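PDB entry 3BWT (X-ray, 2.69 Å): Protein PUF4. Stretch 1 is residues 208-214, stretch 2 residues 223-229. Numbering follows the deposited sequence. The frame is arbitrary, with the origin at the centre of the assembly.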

# COMPACT_ATOMS: atom_id res chain seq x y z
N VAL A 208 -8.00 -2.58 3.57
CA VAL A 208 -8.10 -3.48 2.42
C VAL A 208 -9.55 -3.58 1.93
O VAL A 208 -9.81 -3.53 0.74
CB VAL A 208 -7.57 -4.90 2.77
CG1 VAL A 208 -7.86 -5.88 1.64
CG2 VAL A 208 -6.08 -4.88 3.09
N VAL A 209 -10.48 -3.71 2.86
CA VAL A 209 -11.89 -3.79 2.50
C VAL A 209 -12.34 -2.51 1.80
O VAL A 209 -13.12 -2.55 0.85
CB VAL A 209 -12.75 -4.08 3.74
CG1 VAL A 209 -14.22 -4.15 3.37
CG2 VAL A 209 -12.30 -5.36 4.40
N GLN A 210 -11.85 -1.38 2.27
CA GLN A 210 -12.16 -0.10 1.63
C GLN A 210 -11.54 -0.00 0.25
O GLN A 210 -12.12 0.57 -0.67
CB GLN A 210 -11.63 1.06 2.46
CG GLN A 210 -12.22 1.21 3.85
CD GLN A 210 -11.76 2.52 4.49
OE1 GLN A 210 -12.02 3.59 3.95
NE2 GLN A 210 -11.05 2.43 5.61
N TYR A 211 -10.33 -0.54 0.10
CA TYR A 211 -9.60 -0.34 -1.13
C TYR A 211 -10.26 -1.07 -2.29
O TYR A 211 -10.22 -0.61 -3.43
CB TYR A 211 -8.14 -0.78 -0.96
CG TYR A 211 -7.22 -0.10 -1.94
CD1 TYR A 211 -7.11 1.29 -1.98
CD2 TYR A 211 -6.49 -0.84 -2.86
CE1 TYR A 211 -6.28 1.91 -2.88
CE2 TYR A 211 -5.66 -0.23 -3.77
CZ TYR A 211 -5.56 1.15 -3.78
OH TYR A 211 -4.73 1.76 -4.69
N ILE A 212 -10.88 -2.21 -2.00
CA ILE A 212 -11.60 -2.96 -3.01
C ILE A 212 -12.66 -2.06 -3.61
O ILE A 212 -12.83 -2.02 -4.82
CB ILE A 212 -12.29 -4.19 -2.40
CG1 ILE A 212 -11.24 -5.18 -1.91
CG2 ILE A 212 -13.27 -4.82 -3.41
CD1 ILE A 212 -11.81 -6.34 -1.13
N ILE A 213 -13.37 -1.35 -2.74
CA ILE A 213 -14.44 -0.47 -3.18
C ILE A 213 -13.88 0.73 -3.92
O ILE A 213 -14.36 1.10 -4.98
CB ILE A 213 -15.27 -0.02 -1.99
CG1 ILE A 213 -15.84 -1.25 -1.28
CG2 ILE A 213 -16.38 0.91 -2.43
CD1 ILE A 213 -16.79 -0.93 -0.16
N THR A 214 -12.85 1.34 -3.35
CA THR A 214 -12.12 2.41 -4.01
C THR A 214 -11.78 2.08 -5.46
O THR A 214 -11.99 2.89 -6.37
CB THR A 214 -10.81 2.71 -3.25
OG1 THR A 214 -11.13 3.37 -2.03
CG2 THR A 214 -9.87 3.58 -4.08
N ASP A 223 -18.56 -5.14 -8.54
CA ASP A 223 -18.72 -6.57 -8.30
C ASP A 223 -18.59 -6.86 -6.80
O ASP A 223 -19.59 -7.17 -6.14
CB ASP A 223 -17.69 -7.38 -9.11
CG ASP A 223 -17.71 -8.87 -8.79
OD1 ASP A 223 -18.46 -9.27 -7.87
OD2 ASP A 223 -16.97 -9.64 -9.44
N TYR A 224 -17.38 -6.74 -6.26
CA TYR A 224 -17.14 -7.07 -4.86
C TYR A 224 -17.73 -6.01 -3.93
O TYR A 224 -18.08 -6.31 -2.79
CB TYR A 224 -15.65 -7.31 -4.59
CG TYR A 224 -15.12 -8.55 -5.28
CD1 TYR A 224 -15.33 -9.81 -4.75
CD2 TYR A 224 -14.43 -8.45 -6.49
CE1 TYR A 224 -14.86 -10.95 -5.39
CE2 TYR A 224 -13.96 -9.57 -7.14
CZ TYR A 224 -14.18 -10.82 -6.59
OH TYR A 224 -13.71 -11.94 -7.24
N THR A 225 -17.85 -4.79 -4.43
CA THR A 225 -18.50 -3.75 -3.67
C THR A 225 -19.88 -4.25 -3.24
O THR A 225 -20.23 -4.19 -2.07
CB THR A 225 -18.65 -2.47 -4.51
OG1 THR A 225 -17.35 -1.92 -4.78
CG2 THR A 225 -19.48 -1.44 -3.78
N HIS A 226 -20.65 -4.76 -4.19
CA HIS A 226 -22.00 -5.23 -3.89
C HIS A 226 -21.97 -6.40 -2.92
O HIS A 226 -22.81 -6.49 -2.02
CB HIS A 226 -22.76 -5.58 -5.17
CG HIS A 226 -23.13 -4.39 -6.00
ND1 HIS A 226 -22.70 -4.23 -7.30
CD2 HIS A 226 -23.90 -3.31 -5.71
CE1 HIS A 226 -23.18 -3.10 -7.78
NE2 HIS A 226 -23.91 -2.52 -6.84
N LYS A 227 -21.02 -7.31 -3.10
CA LYS A 227 -20.94 -8.47 -2.23
C LYS A 227 -20.55 -8.10 -0.79
O LYS A 227 -21.05 -8.70 0.18
CB LYS A 227 -19.99 -9.52 -2.82
CG LYS A 227 -20.51 -10.14 -4.12
CD LYS A 227 -19.54 -11.19 -4.66
CE LYS A 227 -20.03 -11.82 -5.96
NZ LYS A 227 -19.09 -12.83 -6.51
N ILE A 228 -19.68 -7.10 -0.64
CA ILE A 228 -19.31 -6.58 0.66
C ILE A 228 -20.50 -5.93 1.34
O ILE A 228 -20.84 -6.26 2.48
CB ILE A 228 -18.20 -5.52 0.56
CG1 ILE A 228 -16.89 -6.14 0.09
CG2 ILE A 228 -18.00 -4.83 1.90
CD1 ILE A 228 -15.86 -5.11 -0.28
N VAL A 229 -21.14 -5.01 0.63
CA VAL A 229 -22.30 -4.32 1.17
C VAL A 229 -23.33 -5.33 1.66
O VAL A 229 -23.85 -5.22 2.77
CB VAL A 229 -22.94 -3.38 0.15
CG1 VAL A 229 -24.21 -2.78 0.72
CG2 VAL A 229 -21.95 -2.28 -0.21

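The two stretches meet as a pair of helices, residues 208-214 and 224-229, whose N-to-C directions make an angle of 137° and whose axes come within 9.4 Å of each other. The spacing is uneven along the contact. The CA atoms of Ile213 and Thr225 lie 5.2 Å apart, whereas the CA atoms of Val209 and Ile228 are separated by 8.1 Å. Together the two sides bury 280 Å², and no hydrogen bond crosses between them, so the contact rests on packing.

Four apolar side-chain pairs make up one part of that packing, and Ile228 takes part in three of them. Its CA-to-CB bond points toward the first helix, and with chi1 in m and chi2 in t the side chain extends so that CD1 reaches three residues: CD1 of Ile228 lies 4.0 Å from CG1 of Ile213 and 4.1 Å from CG2 of Ile212; CD1 of Ile228 also rests 3.9 Å from the backbone O of Val209, a van der Waals contact with a polar atom. The other branch contributes as well, since CG2 of Ile228 is 4.1 Å from CG1 of Val209. The wider backbone spacing at this end is thus bridged by side chains. Ile212, whose CA-to-CB bond also points toward the second stretch, makes the shortest apolar contact, with its CG2 3.6 Å from CB of Tyr224. Tyr224 takes part near the base of its side chain; its CA-to-CB bond points toward the first helix, but the end of the side chain leads away, and its hydroxyl is hydrogen-bonded elsewhere in the structure.

Where the CA atoms come within 5.2 Å, at Ile213 and Thr225, the contact has a different character. The OG1 atom of Thr225 lies 3.6 Å from CA of Ile213 and 3.8 Å from CG2 of the same residue, placing a hydroxyl oxygen against carbon atoms. Both residues have sideways CA-to-CB bonds, and the small threonine side chain fits beside the isoleucine backbone at this short separation. The hydroxyl is not left unsatisfied, because it is hydrogen-bonded to a residue adjoining one of the stretches.

Polar interactions within each stretch accompany the packing without joining the helices. Backbone hydrogen bonds from Ile212 N to Val208 O (3.2 Å) and from Ile228 N to Tyr224 O (2.8 Å) hold two of the contacting residues in their helical turns. Asp223 precedes the second helix at the N-cap position, but its side chain makes no capping bond; its OD1 forms a long salt bridge with NZ of Lys227 at 3.9 Å, and neither residue touches the first stretch.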